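Local structure of cellulase (Bacillus sp. BG-CS10, 5E09) at residues V42-A51 with V87-L96; L100-W109 with K123-L131. The protein probably hydrolyses internal beta-1,4-glucosidic bonds of cellulose with a family 5 glycoside hydrolase barrel that is followed by carbohydrate-binding modules. All coordinates share one frame; numbering follows the deposited sequence.

In the fold
Both contacts lie in the eight-stranded catalytic barrel domain, in the layer of helices and loops around the strands, with centres about 23 Å apart. Contact 1 sets two outer helices, 44-52 and 78-93, side by side and is partly buried: apolar residues face the barrel, while an arginine and two glutamates close the outer side. Contact 2 is buried and joins the end of strand 97-100, with the loop and short helix after it, to helix 117-134; leucines and aromatic rings fill it, with one lysine over a tryptophan face. Helix 78-93 links the two, since I88 CD1 packs 3.9 Å from L100 CD2, and strand 97-100 follows it directly.

Contact 1: residues V42-A51 with V87-L96; sequences VTRELIKTIA and VIDWALEEDL
With CG of R44 anti to its N and the chain bent at chi2 (68°), the arginine is carried across W90 toward E93 and E94, while W90, its CG anti to the carbonyl carbon, lays its indole beneath that chain. R44 CD sits 3.5 Å from the centroid of the five-membered ring of W90, a CH-pi contact over the face, and the guanidinium is turned only 24° from the indole plane. Beyond the ring, R44 NH2 forms a salt bridge to E93 OE1 at 3.1 Å, its hydrogen bond weak. E94 reaches the guanidinium from the opposite direction and completes a salt-bridge network, though R44 NH1 and E94 OE2 are modelled too close for their exact places to be trusted. Further inward, I47 CG2 lies 3.6 Å from A91 CA and also touches L96 CD1. V42 CB meets V87 CG2 at 3.7 Å, the two valines crossing at about a right angle. A51 CB closes the other end against E94 CB at 4.0 Å. Helices 44-51 and 87-93 run 35° apart, and a Schellman motif with D95 as C-prime ends the second. Such near-parallel neighbours are characteristic of the outer helical layer of a TIM barrel.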
loop_
_atom_site.group_PDB
_atom_site.type_symbol
_atom_site.label_atom_id
_atom_site.label_comp_id
_atom_site.label_asym_id
_atom_site.label_seq_id
_atom_site.Cartn_x
_atom_site.Cartn_y
_atom_site.Cartn_z
ATOM N N VAL A 42 -11.725 18.366 3.605
ATOM C CA VAL A 42 -10.497 18.770 2.939
ATOM C C VAL A 42 -10.204 20.241 3.202
ATOM O O VAL A 42 -11.098 21.084 3.126
ATOM C CB VAL A 42 -10.576 18.517 1.421
ATOM C CG1 VAL A 42 -9.265 18.890 0.739
ATOM C CG2 VAL A 42 -10.934 17.062 1.149
ATOM N N THR A 43 -8.952 20.540 3.535
ATOM C CA THR A 43 -8.533 21.918 3.740
ATOM C C THR A 43 -7.625 22.365 2.604
ATOM O O THR A 43 -7.012 21.536 1.927
ATOM C CB THR A 43 -7.803 22.099 5.090
ATOM O OG1 THR A 43 -6.539 21.420 5.057
ATOM C CG2 THR A 43 -8.654 21.560 6.238
ATOM N N ARG A 44 -7.550 23.674 2.386
ATOM C CA ARG A 44 -6.617 24.240 1.419
ATOM C C ARG A 44 -5.181 23.832 1.751
ATOM O O ARG A 44 -4.351 23.601 0.861
ATOM C CB ARG A 44 -6.742 25.766 1.400
ATOM C CG ARG A 44 -5.876 26.470 0.375
ATOM C CD ARG A 44 -6.343 26.158 -1.034
ATOM N NE ARG A 44 -5.770 27.073 -2.016
ATOM C CZ ARG A 44 -4.610 26.869 -2.630
ATOM N NH1 ARG A 44 -3.898 25.782 -2.357
ATOM N NH2 ARG A 44 -4.158 27.750 -3.513
ATOM N N GLU A 45 -4.899 23.742 3.044
ATOM C CA GLU A 45 -3.554 23.444 3.512
ATOM C C GLU A 45 -3.169 21.999 3.230
ATOM O O GLU A 45 -1.991 21.700 3.052
ATOM C CB GLU A 45 -3.432 23.752 5.011
ATOM C CG GLU A 45 -3.586 25.219 5.377
ATOM C CD GLU A 45 -5.037 25.651 5.554
ATOM O OE1 GLU A 45 -5.953 24.823 5.339
ATOM O OE2 GLU A 45 -5.263 26.833 5.899
ATOM N N LEU A 46 -4.157 21.108 3.189
ATOM C CA LEU A 46 -3.904 19.717 2.814
ATOM C C LEU A 46 -3.356 19.639 1.392
ATOM O O LEU A 46 -2.292 19.053 1.142
ATOM C CB LEU A 46 -5.180 18.886 2.931
ATOM C CG LEU A 46 -4.996 17.388 2.685
ATOM C CD1 LEU A 46 -3.954 16.846 3.634
ATOM C CD2 LEU A 46 -6.306 16.636 2.853
ATOM N N ILE A 47 -4.091 20.248 0.469
ATOM C CA ILE A 47 -3.701 20.300 -0.934
ATOM C C ILE A 47 -2.343 20.969 -1.109
ATOM O O ILE A 47 -1.450 20.446 -1.806
ATOM C CB ILE A 47 -4.755 21.055 -1.769
ATOM C CG1 ILE A 47 -6.155 20.517 -1.471
ATOM C CG2 ILE A 47 -4.443 20.959 -3.252
ATOM C CD1 ILE A 47 -6.326 19.033 -1.750
ATOM N N LYS A 48 -2.181 22.125 -0.469
ATOM C CA LYS A 48 -0.923 22.855 -0.569
ATOM C C LYS A 48 0.234 22.018 -0.032
ATOM O O LYS A 48 1.334 22.052 -0.575
ATOM C CB LYS A 48 -1.002 24.191 0.176
ATOM C CG LYS A 48 0.359 24.841 0.403
ATOM C CD LYS A 48 0.260 26.320 0.721
ATOM C CE LYS A 48 1.610 26.857 1.161
ATOM N NZ LYS A 48 2.283 25.948 2.139
ATOM N N THR A 49 -0.019 21.260 1.028
ATOM C CA THR A 49 1.009 20.406 1.608
ATOM C C THR A 49 1.421 19.329 0.613
ATOM O O THR A 49 2.610 19.089 0.397
ATOM C CB THR A 49 0.533 19.732 2.902
ATOM O OG1 THR A 49 0.088 20.725 3.836
ATOM C CG2 THR A 49 1.663 18.914 3.513
ATOM N N ILE A 50 0.428 18.685 0.006
ATOM C CA ILE A 50 0.704 17.658 -0.994
ATOM C C ILE A 50 1.554 18.211 -2.140
ATOM O O ILE A 50 2.477 17.542 -2.619
ATOM C CB ILE A 50 -0.603 17.058 -1.549
ATOM C CG1 ILE A 50 -1.303 16.242 -0.455
ATOM C CG2 ILE A 50 -0.336 16.203 -2.780
ATOM C CD1 ILE A 50 -0.415 15.196 0.194
ATOM N N ALA A 51 1.262 19.437 -2.570
ATOM C CA ALA A 51 2.090 20.058 -3.605
ATOM C C ALA A 51 3.505 20.345 -3.093
ATOM O O ALA A 51 4.489 20.046 -3.771
ATOM C CB ALA A 51 1.442 21.331 -4.112
ATOM N N VAL A 87 -12.358 21.527 -4.108
ATOM C CA VAL A 87 -11.091 20.842 -3.880
ATOM C C VAL A 87 -10.315 20.738 -5.191
ATOM O O VAL A 87 -9.101 21.018 -5.243
ATOM C CB VAL A 87 -11.297 19.454 -3.280
ATOM C CG1 VAL A 87 -9.980 18.690 -3.254
ATOM C CG2 VAL A 87 -11.878 19.578 -1.886
ATOM N N ILE A 88 -11.030 20.371 -6.254
ATOM C CA ILE A 88 -10.419 20.299 -7.580
ATOM C C ILE A 88 -9.808 21.645 -8.005
ATOM O O ILE A 88 -8.716 21.694 -8.586
ATOM C CB ILE A 88 -11.449 19.831 -8.632
ATOM C CG1 ILE A 88 -11.824 18.371 -8.371
ATOM C CG2 ILE A 88 -10.900 20.001 -10.043
ATOM C CD1 ILE A 88 -12.858 17.814 -9.321
ATOM N N ASP A 89 -10.508 22.734 -7.700
ATOM C CA ASP A 89 -10.023 24.071 -8.032
ATOM C C ASP A 89 -8.753 24.386 -7.260
ATOM O O ASP A 89 -7.794 24.894 -7.831
ATOM C CB ASP A 89 -11.090 25.132 -7.746
ATOM C CG ASP A 89 -12.245 25.071 -8.724
ATOM O OD1 ASP A 89 -12.076 24.474 -9.810
ATOM O OD2 ASP A 89 -13.321 25.627 -8.413
ATOM N N TRP A 90 -8.759 24.081 -5.965
ATOM C CA TRP A 90 -7.584 24.265 -5.118
ATOM C C TRP A 90 -6.370 23.546 -5.688
ATOM O O TRP A 90 -5.271 24.105 -5.754
ATOM C CB TRP A 90 -7.856 23.753 -3.706
ATOM C CG TRP A 90 -8.757 24.624 -2.897
ATOM C CD1 TRP A 90 -9.087 25.924 -3.144
ATOM C CD2 TRP A 90 -9.443 24.256 -1.696
ATOM N NE1 TRP A 90 -9.934 26.389 -2.167
ATOM C CE2 TRP A 90 -10.170 25.383 -1.268
ATOM C CE3 TRP A 90 -9.507 23.083 -0.940
ATOM C CZ2 TRP A 90 -10.957 25.370 -0.120
ATOM C CZ3 TRP A 90 -10.292 23.071 0.199
ATOM C CH2 TRP A 90 -11.007 24.209 0.598
ATOM N N ALA A 91 -6.584 22.299 -6.098
ATOM C CA ALA A 91 -5.502 21.481 -6.626
ATOM C C ALA A 91 -5.001 22.009 -7.969
ATOM O O ALA A 91 -3.803 21.984 -8.241
ATOM C CB ALA A 91 -5.951 20.032 -6.747
ATOM N N LEU A 92 -5.913 22.494 -8.806
ATOM C CA LEU A 92 -5.506 23.106 -10.070
ATOM C C LEU A 92 -4.700 24.386 -9.817
ATOM O O LEU A 92 -3.725 24.656 -10.516
ATOM C CB LEU A 92 -6.724 23.390 -10.955
ATOM C CG LEU A 92 -7.401 22.141 -11.538
ATOM C CD1 LEU A 92 -8.718 22.481 -12.219
ATOM C CD2 LEU A 92 -6.467 21.412 -12.499
ATOM N N GLU A 93 -5.100 25.152 -8.801
ATOM C CA GLU A 93 -4.385 26.364 -8.394
ATOM C C GLU A 93 -2.947 26.080 -7.972
ATOM O O GLU A 93 -2.056 26.891 -8.211
ATOM C CB GLU A 93 -5.112 27.055 -7.241
ATOM C CG GLU A 93 -6.444 27.679 -7.604
ATOM C CD GLU A 93 -7.205 28.145 -6.376
ATOM O OE1 GLU A 93 -6.547 28.497 -5.372
ATOM O OE2 GLU A 93 -8.457 28.145 -6.406
ATOM N N GLU A 94 -2.729 24.934 -7.329
ATOM C CA GLU A 94 -1.387 24.522 -6.926
ATOM C C GLU A 94 -0.601 23.948 -8.096
ATOM O O GLU A 94 0.487 23.399 -7.906
ATOM C CB GLU A 94 -1.453 23.491 -5.799
ATOM C CG GLU A 94 -2.058 24.018 -4.513
ATOM C CD GLU A 94 -1.187 25.073 -3.853
ATOM O OE1 GLU A 94 0.037 25.086 -4.110
ATOM O OE2 GLU A 94 -1.727 25.894 -3.080
ATOM N N ASP A 95 -1.170 24.075 -9.295
ATOM C CA ASP A 95 -0.578 23.571 -10.538
ATOM C C ASP A 95 -0.466 22.040 -10.545
ATOM O O ASP A 95 0.371 21.469 -11.243
ATOM C CB ASP A 95 0.798 24.207 -10.782
ATOM C CG ASP A 95 0.703 25.676 -11.163
ATOM O OD1 ASP A 95 -0.410 26.129 -11.515
ATOM O OD2 ASP A 95 1.739 26.376 -11.107
ATOM N N LEU A 96 -1.318 21.380 -9.768
ATOM C CA LEU A 96 -1.376 19.924 -9.778
ATOM C C LEU A 96 -2.222 19.416 -10.941
ATOM O O LEU A 96 -3.149 20.093 -11.380
ATOM C CB LEU A 96 -1.950 19.392 -8.461
ATOM C CG LEU A 96 -1.179 19.669 -7.172
ATOM C CD1 LEU A 96 -2.019 19.269 -5.960
ATOM C CD2 LEU A 96 0.135 18.919 -7.191
#

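Contact 2: residues L100-W109 with K123-L131; sequences LNLHHDSWLW and KYTALWEQL
In the cation-pi part, K123 NZ stands 3.8 Å from the centroid of the W109 five-membered ring, 13° off its normal, and K123 CE adds a CH-pi contact over the six-membered ring. A bend at chi3 (63°) lays K123 CD, CE and NZ over one indole face; D105 O lies over the opposite one. W109 NE1 donates to D105 OD1 at 2.7 Å, on the anti side of the carboxylate, restraining the ring's rotation. Apolar packing fills the rest: L127 CD1 meets W109 CZ2 at the ring edge and L102 CD2, both at 3.5 Å. L102 CD2 and L131 CD1 lie over one face of the W128 ring, L131 CD1 3.5 Å above its plane. L102 crosses Y124 at about a right angle, CD1 near CE1, though CD1 is doubtfully placed, too close to W128 NE1. An alanine at W109 is likely to leave the K123 ammonium without its aromatic face and open a gap beside L127. W128 NE1 bonds to S146 O and Y124 OH to L170 O, tying helix 117-134 to the loop after strand 142-145 and to helix 161-181. L131 touches F81 of helix 78-93, while L100 pairs through its backbone with strand 142-145.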
loop_
_atom_site.group_PDB
_atom_site.type_symbol
_atom_site.label_atom_id
_atom_site.label_comp_id
_atom_site.label_asym_id
_atom_site.label_seq_id
_atom_site.Cartn_x
_atom_site.Cartn_y
_atom_site.Cartn_z
ATOM N N LEU A 100 -10.275 12.584 -11.562
ATOM C CA LEU A 100 -11.579 12.449 -10.900
ATOM C C LEU A 100 -12.340 11.219 -11.408
ATOM O O LEU A 100 -12.326 10.934 -12.610
ATOM C CB LEU A 100 -12.413 13.708 -11.125
ATOM C CG LEU A 100 -13.820 13.721 -10.530
ATOM C CD1 LEU A 100 -13.748 13.777 -9.020
ATOM C CD2 LEU A 100 -14.645 14.878 -11.079
ATOM N N ASN A 101 -13.002 10.488 -10.508
ATOM C CA ASN A 101 -13.702 9.266 -10.923
ATOM C C ASN A 101 -15.082 9.028 -10.319
ATOM O O ASN A 101 -15.632 9.883 -9.625
ATOM C CB ASN A 101 -12.827 8.036 -10.631
ATOM C CG ASN A 101 -12.707 7.696 -9.143
ATOM O OD1 ASN A 101 -13.483 8.156 -8.296
ATOM N ND2 ASN A 101 -11.729 6.853 -8.828
ATOM N N LEU A 102 -15.504 7.775 -10.470
ATOM C CA LEU A 102 -16.670 7.182 -9.851
ATOM C C LEU A 102 -15.845 6.155 -9.063
ATOM O O LEU A 102 -15.009 5.480 -9.664
ATOM C CB LEU A 102 -17.553 6.494 -10.883
ATOM C CG LEU A 102 -18.113 7.382 -11.996
ATOM C CD1 LEU A 102 -18.907 6.556 -12.996
ATOM C CD2 LEU A 102 -18.969 8.497 -11.415
ATOM N N HIS A 103 -16.073 6.016 -7.772
ATOM C CA HIS A 103 -15.276 5.089 -6.992
ATOM C C HIS A 103 -15.954 3.837 -6.470
ATOM O O HIS A 103 -15.983 2.862 -7.149
ATOM C CB HIS A 103 -14.557 5.819 -5.875
ATOM C CG HIS A 103 -13.298 5.160 -5.436
ATOM N ND1 HIS A 103 -12.135 5.240 -6.153
ATOM C CD2 HIS A 103 -13.016 4.422 -4.348
ATOM C CE1 HIS A 103 -11.194 4.572 -5.532
ATOM N NE2 HIS A 103 -11.701 4.076 -4.426
ATOM N N HIS A 104 -16.491 3.864 -5.273
ATOM C CA HIS A 104 -17.128 2.691 -4.707
ATOM C C HIS A 104 -18.414 2.333 -5.396
ATOM O O HIS A 104 -18.936 1.266 -5.242
ATOM C CB HIS A 104 -17.222 2.745 -3.200
ATOM C CG HIS A 104 -15.903 2.600 -2.536
ATOM N ND1 HIS A 104 -15.011 1.620 -2.878
ATOM C CD2 HIS A 104 -15.303 3.331 -1.580
ATOM C CE1 HIS A 104 -13.927 1.745 -2.151
ATOM N NE2 HIS A 104 -14.081 2.777 -1.356
ATOM N N ASP A 105 -18.902 3.266 -6.173
ATOM C CA ASP A 105 -20.084 3.025 -6.988
ATOM C C ASP A 105 -19.936 1.741 -7.793
ATOM O O ASP A 105 -20.921 1.091 -8.127
ATOM C CB ASP A 105 -20.334 4.199 -7.934
ATOM C CG ASP A 105 -20.491 5.510 -7.202
ATOM O OD1 ASP A 105 -21.562 5.725 -6.595
ATOM O OD2 ASP A 105 -19.548 6.330 -7.242
ATOM N N SER A 106 -18.693 1.393 -8.106
ATOM C CA SER A 106 -18.386 0.171 -8.833
ATOM C C SER A 106 -19.005 -1.083 -8.209
ATOM O O SER A 106 -19.616 -1.879 -8.912
ATOM C CB SER A 106 -16.875 -0.006 -8.933
ATOM O OG SER A 106 -16.298 -0.117 -7.642
ATOM N N TRP A 107 -18.840 -1.267 -6.900
ATOM C CA TRP A 107 -19.359 -2.474 -6.254
ATOM C C TRP A 107 -20.683 -2.201 -5.542
ATOM O O TRP A 107 -21.386 -3.130 -5.148
ATOM C CB TRP A 107 -18.331 -3.062 -5.272
ATOM C CG TRP A 107 -17.977 -2.165 -4.116
ATOM C CD1 TRP A 107 -16.972 -1.242 -4.076
ATOM C CD2 TRP A 107 -18.622 -2.113 -2.833
ATOM N NE1 TRP A 107 -16.955 -0.614 -2.853
ATOM C CE2 TRP A 107 -17.954 -1.128 -2.073
ATOM C CE3 TRP A 107 -19.694 -2.799 -2.256
ATOM C CZ2 TRP A 107 -18.328 -0.815 -0.761
ATOM C CZ3 TRP A 107 -20.061 -2.488 -0.953
ATOM C CH2 TRP A 107 -19.376 -1.503 -0.220
ATOM N N LEU A 108 -20.976 -0.912 -5.359
ATOM C CA LEU A 108 -22.226 -0.425 -4.769
ATOM C C LEU A 108 -23.477 -0.598 -5.654
ATOM O O LEU A 108 -24.542 -0.982 -5.170
ATOM C CB LEU A 108 -22.080 1.044 -4.357
ATOM C CG LEU A 108 -20.993 1.356 -3.327
ATOM C CD1 LEU A 108 -20.906 2.853 -3.073
ATOM C CD2 LEU A 108 -21.248 0.602 -2.032
ATOM N N TRP A 109 -23.348 -0.180 -6.924
ATOM C CA TRP A 109 -24.440 -0.255 -7.915
ATOM C C TRP A 109 -24.088 -0.417 -9.423
ATOM O O TRP A 109 -24.993 -0.476 -10.256
ATOM C CB TRP A 109 -25.385 0.939 -7.740
ATOM C CG TRP A 109 -24.718 2.266 -7.940
ATOM C CD1 TRP A 109 -24.108 3.028 -6.987
ATOM C CD2 TRP A 109 -24.595 2.987 -9.172
ATOM N NE1 TRP A 109 -23.611 4.179 -7.549
ATOM C CE2 TRP A 109 -23.898 4.179 -8.889
ATOM C CE3 TRP A 109 -25.006 2.742 -10.485
ATOM C CZ2 TRP A 109 -23.602 5.122 -9.871
ATOM C CZ3 TRP A 109 -24.712 3.680 -11.459
ATOM C CH2 TRP A 109 -24.017 4.855 -11.147
ATOM N N LYS A 123 -28.060 5.564 -14.691
ATOM C CA LYS A 123 -27.394 6.284 -13.603
ATOM C C LYS A 123 -25.983 6.701 -13.989
ATOM O O LYS A 123 -25.558 7.815 -13.712
ATOM C CB LYS A 123 -27.324 5.430 -12.336
ATOM C CG LYS A 123 -28.656 5.048 -11.747
ATOM C CD LYS A 123 -28.483 4.318 -10.421
ATOM C CE LYS A 123 -27.838 5.211 -9.376
ATOM N NZ LYS A 123 -27.784 4.550 -8.039
ATOM N N TYR A 124 -25.260 5.772 -14.602
ATOM C CA TYR A 124 -23.897 5.993 -15.063
ATOM C C TYR A 124 -23.855 7.162 -16.047
ATOM O O TYR A 124 -23.004 8.069 -15.949
ATOM C CB TYR A 124 -23.374 4.707 -15.701
ATOM C CG TYR A 124 -21.920 4.714 -16.111
ATOM C CD1 TYR A 124 -20.909 4.571 -15.169
ATOM C CD2 TYR A 124 -21.559 4.814 -17.450
ATOM C CE1 TYR A 124 -19.575 4.553 -15.550
ATOM C CE2 TYR A 124 -20.241 4.802 -17.836
ATOM C CZ TYR A 124 -19.252 4.671 -16.886
ATOM O OH TYR A 124 -17.933 4.654 -17.283
ATOM N N THR A 125 -24.805 7.145 -16.975
ATOM C CA THR A 125 -24.946 8.207 -17.962
ATOM C C THR A 125 -25.265 9.555 -17.323
ATOM O O THR A 125 -24.642 10.561 -17.665
ATOM C CB THR A 125 -26.038 7.871 -18.973
ATOM O OG1 THR A 125 -25.688 6.656 -19.644
ATOM C CG2 THR A 125 -26.180 8.987 -19.990
ATOM N N ALA A 126 -26.228 9.572 -16.402
ATOM C CA ALA A 126 -26.584 10.798 -15.688
ATOM C C ALA A 126 -25.388 11.376 -14.927
ATOM O O ALA A 126 -25.146 12.595 -14.939
ATOM C CB ALA A 126 -27.743 10.535 -14.732
ATOM N N LEU A 127 -24.642 10.492 -14.270
ATOM C CA LEU A 127 -23.444 10.884 -13.539
ATOM C C LEU A 127 -22.420 11.538 -14.442
ATOM O O LEU A 127 -21.996 12.668 -14.188
ATOM C CB LEU A 127 -22.798 9.681 -12.848
ATOM C CG LEU A 127 -23.252 9.388 -11.424
ATOM C CD1 LEU A 127 -22.410 8.278 -10.808
ATOM C CD2 LEU A 127 -23.175 10.657 -10.590
ATOM N N TRP A 128 -22.007 10.838 -15.494
ATOM C CA TRP A 128 -20.951 11.405 -16.327
ATOM C C TRP A 128 -21.442 12.583 -17.171
ATOM O O TRP A 128 -20.634 13.383 -17.637
ATOM C CB TRP A 128 -20.305 10.327 -17.200
ATOM C CG TRP A 128 -19.249 9.588 -16.436
ATOM C CD1 TRP A 128 -19.238 8.259 -16.106
ATOM C CD2 TRP A 128 -18.062 10.161 -15.851
ATOM N NE1 TRP A 128 -18.108 7.968 -15.375
ATOM C CE2 TRP A 128 -17.384 9.100 -15.208
ATOM C CE3 TRP A 128 -17.521 11.444 -15.830
ATOM C CZ2 TRP A 128 -16.167 9.318 -14.543
ATOM C CZ3 TRP A 128 -16.314 11.646 -15.167
ATOM C CH2 TRP A 128 -15.652 10.584 -14.534
ATOM N N GLU A 129 -22.756 12.715 -17.337
ATOM C CA GLU A 129 -23.306 13.915 -17.962
ATOM C C GLU A 129 -23.155 15.115 -17.029
ATOM O O GLU A 129 -22.646 16.165 -17.438
ATOM C CB GLU A 129 -24.770 13.715 -18.341
ATOM C CG GLU A 129 -24.976 13.014 -19.675
ATOM C CD GLU A 129 -26.426 12.623 -19.921
ATOM O OE1 GLU A 129 -27.258 12.801 -19.005
ATOM O OE2 GLU A 129 -26.730 12.134 -21.033
ATOM N N GLN A 130 -23.579 14.963 -15.773
ATOM C CA GLN A 130 -23.435 16.059 -14.811
ATOM C C GLN A 130 -21.962 16.436 -14.588
ATOM O O GLN A 130 -21.623 17.621 -14.514
ATOM C CB GLN A 130 -24.085 15.706 -13.476
ATOM C CG GLN A 130 -25.582 15.541 -13.540
ATOM C CD GLN A 130 -26.163 15.049 -12.231
ATOM O OE1 GLN A 130 -26.303 15.812 -11.279
ATOM N NE2 GLN A 130 -26.503 13.769 -12.176
ATOM N N LEU A 131 -21.094 15.431 -14.499
ATOM C CA LEU A 131 -19.662 15.678 -14.316
ATOM C C LEU A 131 -19.055 16.347 -15.547
ATOM O O LEU A 131 -18.250 17.271 -15.415
ATOM C CB LEU A 131 -18.912 14.378 -14.005
ATOM C CG LEU A 131 -19.308 13.668 -12.706
ATOM C CD1 LEU A 131 -18.587 12.349 -12.555
ATOM C CD2 LEU A 131 -19.028 14.547 -11.521
#